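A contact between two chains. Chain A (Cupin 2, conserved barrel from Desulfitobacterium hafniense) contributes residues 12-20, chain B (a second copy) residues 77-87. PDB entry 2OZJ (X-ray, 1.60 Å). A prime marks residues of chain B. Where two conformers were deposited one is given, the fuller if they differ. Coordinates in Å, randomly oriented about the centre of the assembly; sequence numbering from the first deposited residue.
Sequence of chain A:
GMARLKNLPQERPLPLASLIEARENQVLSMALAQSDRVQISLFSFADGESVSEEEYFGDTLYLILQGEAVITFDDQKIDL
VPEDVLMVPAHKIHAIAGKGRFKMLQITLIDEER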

ATOM      1  N   ARG A  12      -0.709 -11.079 -14.067  1.00 15.97           N
ATOM      2  CA  ARG A  12       0.668 -11.422 -13.697  1.00 16.47           C
ATOM      3  C   ARG A  12       1.157 -10.398 -12.681  1.00 14.09           C
ATOM      4  O   ARG A  12       1.243  -9.231 -12.988  1.00 14.79           O
ATOM      5  CB  ARG A  12       1.583 -11.572 -14.935  1.00 15.90           C
ATOM      6  CG  ARG A  12       2.961 -10.837 -14.924  1.00 26.70           C
ATOM      7  CD  ARG A  12       3.632 -10.942 -16.308  1.00 19.17           C
ATOM      8  NE  ARG A  12       3.803 -12.354 -16.703  1.00 22.53           N
ATOM      9  CZ  ARG A  12       4.234 -12.739 -17.892  1.00 15.45           C
ATOM     10  NH1 ARG A  12       4.543 -11.765 -18.708  1.00  4.40           N
ATOM     11  NH2 ARG A  12       4.372 -14.047 -18.176  1.00 16.92           N
ATOM     12  N   PRO A  13       1.458 -10.849 -11.465  1.00 12.97           N
ATOM     13  CA  PRO A  13       1.904  -9.945 -10.417  0.50 12.47           C
ATOM     14  C   PRO A  13       3.245  -9.304 -10.781  1.00 12.24           C
ATOM     15  O   PRO A  13       4.078  -9.927 -11.487  1.00 13.48           O
ATOM     16  CB  PRO A  13       2.052 -10.874  -9.209  0.50 12.81           C
ATOM     17  CG  PRO A  13       2.362 -12.188  -9.787  0.50 15.46           C
ATOM     18  CD  PRO A  13       1.521 -12.256 -11.028  0.50 13.87           C
ATOM     19  N   LEU A  14       3.423  -8.074 -10.336  1.00 12.96           N
ATOM     20  CA  LEU A  14       4.641  -7.337 -10.564  1.00 13.08           C
ATOM     21  C   LEU A  14       4.938  -6.602  -9.275  1.00 13.11           C
ATOM     22  O   LEU A  14       4.018  -6.240  -8.558  1.00 13.36           O
ATOM     23  CB  LEU A  14       4.483  -6.333 -11.715  1.00 13.79           C
ATOM     24  CG  LEU A  14       4.089  -6.860 -13.103  1.00 14.56           C
ATOM     25  CD1 LEU A  14       3.706  -5.693 -14.029  1.00 14.47           C
ATOM     26  CD2 LEU A  14       5.195  -7.682 -13.705  1.00 16.63           C
ATOM     27  N   PRO A  15       6.221  -6.312  -9.039  1.00 14.62           N
ATOM     28  CA  PRO A  15       6.581  -5.451  -7.944  1.00 17.04           C
ATOM     29  C   PRO A  15       6.051  -4.063  -8.216  1.00 17.23           C
ATOM     30  O   PRO A  15       6.106  -3.549  -9.347  1.00 13.84           O
ATOM     31  CB  PRO A  15       8.116  -5.434  -7.997  1.00 19.25           C
ATOM     32  CG  PRO A  15       8.512  -6.383  -8.981  1.00 20.94           C
ATOM     33  CD  PRO A  15       7.379  -6.728  -9.831  1.00 16.91           C
ATOM     34  N   LEU A  16       5.578  -3.421  -7.170  1.00 17.85           N
ATOM     35  CA  LEU A  16       4.958  -2.164  -7.282  1.00 18.06           C
ATOM     36  C   LEU A  16       5.930  -1.090  -7.830  1.00 14.45           C
ATOM     37  O   LEU A  16       5.598  -0.293  -8.718  1.00 17.77           O
ATOM     38  CB  LEU A  16       4.419  -1.830  -5.885  1.00 22.47           C
ATOM     39  CG  LEU A  16       3.367  -0.788  -5.753  1.00 18.01           C
ATOM     40  CD1 LEU A  16       2.144  -0.989  -6.630  1.00 17.10           C
ATOM     41  CD2 LEU A  16       3.011  -0.798  -4.213  1.00 15.38           C
ATOM     42  N   ALA A  17       7.194  -1.177  -7.403  1.00 16.65           N
ATOM     43  CA  ALA A  17       8.233  -0.263  -7.883  1.00 15.07           C
ATOM     44  C   ALA A  17       8.433  -0.363  -9.394  1.00 17.53           C
ATOM     45  O   ALA A  17       8.845   0.589 -10.051  1.00 22.85           O
ATOM     46  CB  ALA A  17       9.551  -0.557  -7.191  1.00 15.23           C
ATOM     47  N   SER A  18       8.172  -1.532  -9.965  1.00 17.14           N
ATOM     48  CA  SER A  18       8.383  -1.735 -11.394  1.00 16.51           C
ATOM     49  C   SER A  18       7.311  -1.041 -12.264  1.00 16.73           C
ATOM     50  O   SER A  18       7.472  -0.987 -13.479  1.00 20.14           O
ATOM     51  CB  SER A  18       8.512  -3.242 -11.720  1.00 16.30           C
ATOM     52  OG  SER A  18       7.252  -3.838 -11.749  1.00 21.74           O
ATOM     53  N   LEU A  19       6.233  -0.530 -11.673  1.00 15.37           N
ATOM     54  CA  LEU A  19       5.134   0.051 -12.424  1.00 14.44           C
ATOM     55  C   LEU A  19       5.392   1.536 -12.781  1.00 15.51           C
ATOM     56  O   LEU A  19       4.665   2.093 -13.574  1.00 19.60           O
ATOM     57  CB  LEU A  19       3.816  -0.073 -11.687  1.00 15.72           C
ATOM     58  CG  LEU A  19       3.328  -1.504 -11.385  1.00 15.01           C
ATOM     59  CD1 LEU A  19       2.034  -1.371 -10.612  1.00 13.89           C
ATOM     60  CD2 LEU A  19       3.149  -2.332 -12.633  1.00 22.75           C
ATOM     61  N   ILE A  20       6.439   2.130 -12.216  1.00 18.21           N
ATOM     62  CA  ILE A  20       6.790   3.534 -12.491  1.00 17.65           C
ATOM     63  C   ILE A  20       8.315   3.675 -12.615  1.00 16.40           C
ATOM     64  O   ILE A  20       9.067   3.093 -11.833  1.00 18.72           O
ATOM     65  CB  ILE A  20       6.181   4.498 -11.428  1.00 17.07           C
ATOM     66  CG1 ILE A  20       6.158   5.950 -11.910  1.00 20.30           C
ATOM     67  CG2 ILE A  20       6.886   4.427 -10.068  1.00 16.76           C
ATOM     68  CD1 ILE A  20       5.250   6.820 -11.055  1.00 19.72           C
TER
ATOM     69  N   LYS B  77      -3.824 -20.766 -10.760  1.00 21.32           N
ATOM     70  CA  LYS B  77      -3.088 -20.509  -9.538  1.00 20.53           C
ATOM     71  C   LYS B  77      -1.993 -19.510  -9.917  1.00 20.16           C
ATOM     72  O   LYS B  77      -1.185 -19.770 -10.816  1.00 22.63           O
ATOM     73  CB  LYS B  77      -2.485 -21.811  -8.974  1.00 19.61           C
ATOM     74  N   ILE B  78      -2.001 -18.355  -9.265  1.00 19.42           N
ATOM     75  CA  ILE B  78      -0.995 -17.318  -9.470  1.00 19.25           C
ATOM     76  C   ILE B  78      -0.103 -17.258  -8.231  1.00 16.47           C
ATOM     77  O   ILE B  78      -0.588 -17.053  -7.127  1.00 16.56           O
ATOM     78  CB  ILE B  78      -1.653 -15.952  -9.684  1.00 20.54           C
ATOM     79  CG1 ILE B  78      -2.400 -15.923 -11.015  1.00 23.71           C
ATOM     80  CG2 ILE B  78      -0.609 -14.840  -9.630  1.00 21.75           C
ATOM     81  CD1 ILE B  78      -3.152 -14.629 -11.256  1.00 23.06           C
ATOM     82  N   ASP B  79       1.195 -17.443  -8.443  1.00 14.84           N
ATOM     83  CA  ASP B  79       2.209 -17.380  -7.401  1.00 15.19           C
ATOM     84  C   ASP B  79       2.678 -15.938  -7.184  1.00 15.43           C
ATOM     85  O   ASP B  79       2.862 -15.171  -8.142  1.00 14.33           O
ATOM     86  CB  ASP B  79       3.428 -18.240  -7.774  1.00 17.92           C
ATOM     87  CG  ASP B  79       3.113 -19.720  -7.831  1.00 24.35           C
ATOM     88  OD1 ASP B  79       2.374 -20.219  -6.955  1.00 26.82           O
ATOM     89  OD2 ASP B  79       3.627 -20.371  -8.757  1.00 30.23           O
ATOM     90  N   LEU B  80       2.921 -15.613  -5.921  1.00 14.77           N
ATOM     91  CA  LEU B  80       3.368 -14.286  -5.523  1.00 16.99           C
ATOM     92  C   LEU B  80       4.587 -14.361  -4.608  1.00 18.21           C
ATOM     93  O   LEU B  80       4.733 -15.299  -3.792  1.00 18.67           O
ATOM     94  CB  LEU B  80       2.243 -13.504  -4.840  1.00 19.42           C
ATOM     95  CG  LEU B  80       1.006 -13.156  -5.696  1.00 25.99           C
ATOM     96  CD1 LEU B  80      -0.113 -14.147  -5.369  1.00 27.08           C
ATOM     97  CD2 LEU B  80       0.516 -11.722  -5.489  1.00 25.75           C
ATOM     98  N   VAL B  81       5.480 -13.386  -4.768  1.00 15.26           N
ATOM     99  CA  VAL B  81       6.706 -13.298  -3.974  1.00 13.19           C
ATOM    100  C   VAL B  81       6.745 -11.903  -3.383  1.00 13.01           C
ATOM    101  O   VAL B  81       5.984 -11.039  -3.808  1.00 15.25           O
ATOM    102  CB  VAL B  81       7.959 -13.611  -4.837  1.00 14.10           C
ATOM    103  CG1 VAL B  81       7.826 -14.987  -5.472  1.00 18.56           C
ATOM    104  CG2 VAL B  81       8.192 -12.534  -5.891  1.00 13.05           C
ATOM    105  N   PRO B  82       7.612 -11.666  -2.393  1.00 14.38           N
ATOM    106  CA  PRO B  82       7.626 -10.346  -1.751  1.00 16.44           C
ATOM    107  C   PRO B  82       7.743  -9.185  -2.731  1.00 16.45           C
ATOM    108  O   PRO B  82       8.496  -9.265  -3.717  1.00 13.32           O
ATOM    109  CB  PRO B  82       8.846 -10.428  -0.827  1.00 17.32           C
ATOM    110  CG  PRO B  82       8.955 -11.849  -0.512  1.00 17.20           C
ATOM    111  CD  PRO B  82       8.613 -12.567  -1.792  1.00 15.57           C
ATOM    112  N   GLU B  83       6.993  -8.126  -2.444  1.00 16.30           N
ATOM    113  CA  GLU B  83       6.847  -6.940  -3.267  1.00 15.31           C
ATOM    114  C   GLU B  83       5.815  -7.050  -4.386  1.00 14.43           C
ATOM    115  O   GLU B  83       5.389  -6.023  -4.897  1.00 14.96           O
ATOM    116  CB  GLU B  83       8.174  -6.401  -3.839  1.00 17.88           C
ATOM    117  CG  GLU B  83       9.226  -6.061  -2.797  1.00 23.73           C
ATOM    118  CD  GLU B  83      10.517  -5.572  -3.435  1.00 26.93           C
ATOM    119  OE1 GLU B  83      10.468  -5.069  -4.582  1.00 44.78           O
ATOM    120  OE2 GLU B  83      11.587  -5.689  -2.803  1.00 37.38           O
ATOM    121  N   ASP B  84       5.390  -8.249  -4.770  1.00 12.83           N
ATOM    122  CA  ASP B  84       4.341  -8.359  -5.785  1.00 12.34           C
ATOM    123  C   ASP B  84       3.037  -7.715  -5.340  1.00 12.29           C
ATOM    124  O   ASP B  84       2.653  -7.826  -4.170  1.00 14.06           O
ATOM    125  CB  ASP B  84       4.044  -9.823  -6.118  1.00 14.10           C
ATOM    126  CG  ASP B  84       5.088 -10.482  -7.037  1.00 16.18           C
ATOM    127  OD1 ASP B  84       5.911  -9.834  -7.762  1.00 14.96           O
ATOM    128  OD2 ASP B  84       5.034 -11.734  -7.044  1.00 14.28           O
ATOM    129  N   VAL B  85       2.380  -7.078  -6.314  1.00 12.89           N
ATOM    130  CA  VAL B  85       1.041  -6.574  -6.211  1.00 16.53           C
ATOM    131  C   VAL B  85       0.185  -7.276  -7.255  1.00 13.09           C
ATOM    132  O   VAL B  85       0.640  -7.615  -8.388  1.00 13.98           O
ATOM    133  CB  VAL B  85       1.007  -5.017  -6.343  1.00 16.54           C
ATOM    134  CG1 VAL B  85       1.286  -4.574  -7.800  1.00 15.05           C
ATOM    135  CG2 VAL B  85      -0.272  -4.493  -5.857  1.00 24.12           C
ATOM    136  N   LEU B  86      -1.044  -7.563  -6.862  1.00 13.81           N
ATOM    137  CA  LEU B  86      -2.062  -8.066  -7.776  1.00 11.42           C
ATOM    138  C   LEU B  86      -3.392  -7.445  -7.409  1.00 13.57           C
ATOM    139  O   LEU B  86      -3.723  -7.368  -6.227  1.00 16.33           O
ATOM    140  CB  LEU B  86      -2.179  -9.599  -7.698  1.00 10.22           C
ATOM    141  CG  LEU B  86      -2.902 -10.267  -8.885  1.00 11.80           C
ATOM    142  CD1 LEU B  86      -2.141 -10.192 -10.226  1.00 11.31           C
ATOM    143  CD2 LEU B  86      -3.177 -11.726  -8.569  1.00 16.83           C
HETATM  144  N   MSE B  87      -4.136  -6.988  -8.413  1.00 10.08           N
HETATM  145  CA  MSE B  87      -5.470  -6.453  -8.221  1.00 12.70           C
HETATM  146  C   MSE B  87      -6.485  -7.507  -8.620  1.00  9.46           C
HETATM  147  O   MSE B  87      -6.388  -8.101  -9.692  1.00 12.69           O
HETATM  148  CB  MSE B  87      -5.675  -5.196  -9.063  1.00 12.52           C
HETATM  149  CG  MSE B  87      -6.892  -4.362  -8.614  1.00 10.25           C
HETATM  150 SE   MSE B  87      -8.539  -4.910  -9.384  0.75 18.12          SE
HETATM  151  CE  MSE B  87      -8.686  -3.724 -10.891  1.00 21.78           C
TER
HETATM  152  O   HOH W   1       7.035 -10.569  -9.824  1.00 32.05           O
HETATM  153  O   HOH W   2       8.047  -2.655  -5.074  1.00 22.26           O

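The two stretches meet as a short antiparallel pairing between chains. Chain A contributes a two-residue strand, Leu14 and Pro15, followed by a 3-10 segment over residues 16-19; chain B contributes two strands joined by a type II turn from Val81′ to Asp84′, and it is the second of these that receives chain A. Leu14 faces Val85′ as the hydrogen-bonded pair, with a CA-CA separation of 5.7 Å, and Pro15 lies against Asp84′ as a non-hydrogen-bonded pair, their CA atoms 4.3 Å apart.

The bond from Val85′ N to Leu14 O is the shortest and most linear of the three backbone hydrogen bonds between the stretches, at 2.9 Å with an N-H...O angle of 163°. Its counterpart, Leu14 N to Val85′ O, is weak at 3.4 Å and 154°. A further weak bond, Leu16 N to Glu83′ O (3.5 Å, 145°), extends the ladder into the first residue of the 3-10 segment. Pro13 and Pro15 have no amide hydrogen, so their nitrogens cannot donate; their CA atoms nevertheless lie close to carbonyls across the interface. Pro15 CA is 3.3 Å from Glu83′ O, with an angle at hydrogen of 163°, and Pro13 CA is 3.3 Å from Val85′ O at a less linear 131°. Asp84′ CA approaches Leu14 O in the same manner, at 3.5 Å and 145°.

Both chains also brace their own backbones beside the contact. In chain A, Pro15 O accepts from Ser18 N at 3.0 Å and from Ser18 OG at 2.7 Å, securing the bend that follows the strand. In chain B, Asp84′ N donates to Val81′ O at 3.0 Å, while Asp84′ OD2 accepts from Val81′ N at 2.8 Å, so the aspartate side chain ties together the two ends of the turn.

Of the residues in the two stretches, Pro13 has the largest covered area, 103 Å² of the 466 Å² buried in total. Its CA-to-CB bond points toward chain B, and its compact ring fits among apolar groups from both strands: CD lies 3.6 Å from Ile78′ CG2 and 4.3 Å from Leu86′ CD1, and CB lies 4.1 Å from Leu80′ CD2. The ring also packs over backbone, with CG 3.4 Å from Asp79′ O. Leu80′ and Leu86′ start sideways, but their ends come nearer to chain A.

Val85′, with 78 Å² covered, shares a sheet face with Leu14. Its CG1 is 3.9 Å from Leu16 CD1 and 4.3 Å from Leu19 CD1, making a second apolar cluster in which a branched side chain close to the backbone meets two longer leucines.

Polar groups are joined through water. Water 1 donates to Asp84′ OD1 at 2.5 Å and weakly to Pro13 O at 3.5 Å. Water 2 accepts from Ala17 N at 2.9 Å and donates weakly to Glu83′ OE1 at 3.5 Å, linking the exposed glutamate to the 3-10 segment.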